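Long-range contact in penicillin-binding protein 1A (Mycobacterium tuberculosis, PDB 5CXW), which polymerises glycan strands and cross-links the peptides of the peptidoglycan cell wall, here represented by its penicillin-sensitive transpeptidase domain acylated by penicillin V: residues L93-S98 and K304-M308. Sequence-based numbering, arbitrary orientation.
With 35P ((2R,4S)-5,5-dimethyl-2-{(1R)-2-oxo-1-[(phenoxyacetyl)amino]ethyl}-1,3-thiazolidine-4-carboxylic acid), chain C; PEG (di(hydroxyethyl)ether), chain D.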
# COMPACT_ATOMS: atom_id res chain seq x y z
N LEU A 93 -4.58 -3.37 -9.70
CA LEU A 93 -4.74 -4.57 -8.95
C LEU A 93 -5.77 -4.42 -7.83
O LEU A 93 -5.79 -3.41 -7.16
CB LEU A 93 -3.39 -5.00 -8.38
CG LEU A 93 -2.29 -5.35 -9.38
CD1 LEU A 93 -0.92 -5.51 -8.71
CD2 LEU A 93 -2.67 -6.64 -10.14
N GLN A 94 -6.54 -5.47 -7.56
CA GLN A 94 -7.38 -5.47 -6.36
C GLN A 94 -6.50 -5.57 -5.12
O GLN A 94 -5.53 -6.35 -5.10
CB GLN A 94 -8.40 -6.63 -6.35
CG GLN A 94 -9.32 -6.58 -7.56
CD GLN A 94 -10.34 -7.67 -7.46
OE1 GLN A 94 -9.99 -8.83 -7.44
NE2 GLN A 94 -11.60 -7.31 -7.40
N THR A 95 -6.82 -4.78 -4.12
CA THR A 95 -6.01 -4.67 -2.88
C THR A 95 -6.50 -5.48 -1.69
O THR A 95 -5.76 -5.62 -0.66
CB THR A 95 -5.95 -3.19 -2.45
OG1 THR A 95 -7.28 -2.69 -2.35
CG2 THR A 95 -5.19 -2.41 -3.48
N GLY A 96 -7.75 -5.99 -1.78
CA GLY A 96 -8.33 -6.72 -0.71
C GLY A 96 -8.31 -5.88 0.56
O GLY A 96 -8.49 -4.67 0.51
N SER A 97 -8.07 -6.55 1.68
CA SER A 97 -8.21 -5.94 3.00
C SER A 97 -7.19 -4.86 3.29
O SER A 97 -7.36 -4.15 4.29
CB SER A 97 -8.11 -6.97 4.08
OG SER A 97 -9.20 -7.91 4.00
N SER A 98 -6.18 -4.68 2.44
CA SER A 98 -5.24 -3.59 2.67
C SER A 98 -5.93 -2.25 2.49
O SER A 98 -5.43 -1.21 2.97
CB SER A 98 -3.99 -3.73 1.82
OG SER A 98 -4.24 -3.63 0.43
N LYS A 304 -6.32 -14.91 -4.97
CA LYS A 304 -5.89 -14.37 -6.23
C LYS A 304 -4.73 -13.42 -6.11
O LYS A 304 -3.75 -13.56 -6.83
CB LYS A 304 -7.05 -13.68 -6.95
CG LYS A 304 -6.66 -13.12 -8.33
CD LYS A 304 -7.87 -12.75 -9.17
CE LYS A 304 -8.61 -11.52 -8.61
NZ LYS A 304 -7.92 -10.19 -8.84
N ASP A 305 -4.82 -12.48 -5.18
CA ASP A 305 -3.79 -11.48 -4.94
C ASP A 305 -3.49 -11.47 -3.45
O ASP A 305 -4.38 -11.64 -2.62
CB ASP A 305 -4.20 -10.04 -5.27
CG ASP A 305 -4.85 -9.89 -6.62
OD1 ASP A 305 -6.06 -10.10 -6.72
OD2 ASP A 305 -4.10 -9.55 -7.59
N ALA A 306 -2.24 -11.28 -3.11
CA ALA A 306 -1.81 -11.26 -1.73
C ALA A 306 -0.95 -10.06 -1.49
O ALA A 306 -0.06 -9.78 -2.28
CB ALA A 306 -1.09 -12.54 -1.42
N TRP A 307 -1.21 -9.31 -0.43
CA TRP A 307 -0.56 -8.07 -0.14
C TRP A 307 -0.01 -7.93 1.28
O TRP A 307 -0.64 -8.40 2.26
CB TRP A 307 -1.57 -6.92 -0.25
CG TRP A 307 -2.09 -6.59 -1.61
CD1 TRP A 307 -3.06 -7.27 -2.32
CD2 TRP A 307 -1.63 -5.52 -2.44
NE1 TRP A 307 -3.24 -6.63 -3.56
CE2 TRP A 307 -2.42 -5.54 -3.62
CE3 TRP A 307 -0.67 -4.50 -2.27
CZ2 TRP A 307 -2.26 -4.61 -4.62
CZ3 TRP A 307 -0.51 -3.54 -3.28
CH2 TRP A 307 -1.31 -3.61 -4.46
N MET A 308 1.08 -7.20 1.43
CA MET A 308 1.48 -6.65 2.71
C MET A 308 1.96 -5.24 2.46
O MET A 308 2.88 -5.03 1.62
CB MET A 308 2.59 -7.46 3.38
CG MET A 308 3.11 -6.90 4.71
SD MET A 308 1.77 -6.61 5.90
CE MET A 308 2.35 -7.47 7.38
C24 35P C . -13.11 -15.41 0.32
C23 35P C . -13.18 -16.58 -0.43
C22 35P C . -12.05 -17.12 -1.00
C21 35P C . -10.81 -16.51 -0.83
C20 35P C . -10.71 -15.36 -0.08
C19 35P C . -11.87 -14.80 0.51
O1 35P C . -11.84 -13.67 1.27
C2 35P C . -10.58 -13.16 1.71
C3 35P C . -10.82 -12.11 2.76
O18 35P C . -11.83 -12.15 3.45
N4 35P C . -9.84 -11.22 2.86
C5 35P C . -9.88 -10.17 3.87
C6 35P C . -9.04 -9.06 3.38
O17 35P C . -8.16 -9.16 2.50
C8 35P C . -9.31 -10.61 5.30
N7 35P C . -7.96 -10.13 5.22
S11 35P C . -9.18 -12.28 5.67
C10 35P C . -7.46 -12.42 5.64
C12 35P C . -7.03 -13.68 4.90
C15 35P C . -6.83 -12.48 7.01
C9 35P C . -7.02 -11.17 4.87
C13 35P C . -5.63 -10.64 5.03
O14 35P C . -5.48 -9.69 5.86
O16 35P C . -4.74 -11.14 4.31
O2 PEG D . -9.88 -8.95 -10.73
C3 PEG D . -9.75 -8.10 -11.87
C4 PEG D . -9.08 -6.84 -11.43
O4 PEG D . -10.08 -5.85 -11.30
O HOH W 1 -6.11 -7.96 -9.02
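The indole of W307 packs against T95 and reaches the backbone of Q94. Its CB leaves strand 303-312 toward residues 93-98, and chi1 of -69°, with CG anti to the carbonyl carbon, lays the indole along T95. CG lies 4.2 Å from S98 OG, which sits over one face of the indole, offset toward the rim. T95 O sits over CD1, on that same face. NE1 makes the polar contact, a hydrogen bond of 2.8 Å to Q94 O. The oxygen is met on a lone pair, in the carbonyl plane. The bond is bent (N-H...O 139°), and the oxygen is tilted out of the indole plane. T95 CA covers the same face as S98 OG. On the six-membered ring, CZ2 touches L93 CB at the edge, and the T95 CG2 methyl makes an off-centre CH-pi contact from the face. W320 meets W307 edge-to-face, and M214 of helix 211-222 packs on it.

This is the penicillin-binding transpeptidase fold. A strand of the central antiparallel sheet backs the turn that carries the nucleophile, probably the serine of an SxxK motif with K100. Here S97 OG is bonded covalently to C6 of penicillin V, and S97 N donates to the acyl oxygen O17. S98 N and S98 OG both reach T95 O from one face of its plane, which ties the turn together beside the indole.

At the other end, K304 folds back at its last two torsions. NZ donates a hydrogen bond to Q94 OE1 (2.8 Å), tilted from the carbonyl plane, while NE2 of that amide bonds Q206 O. NZ also forms a salt bridge with D305 OD1, on its syn lone pair, and bonds O2 of a PEG probably left from crystallisation. T295 OG1 bonds OD1 as well, and W320 NE1 bonds OD2. A water links D305 OD2 to Q94 N.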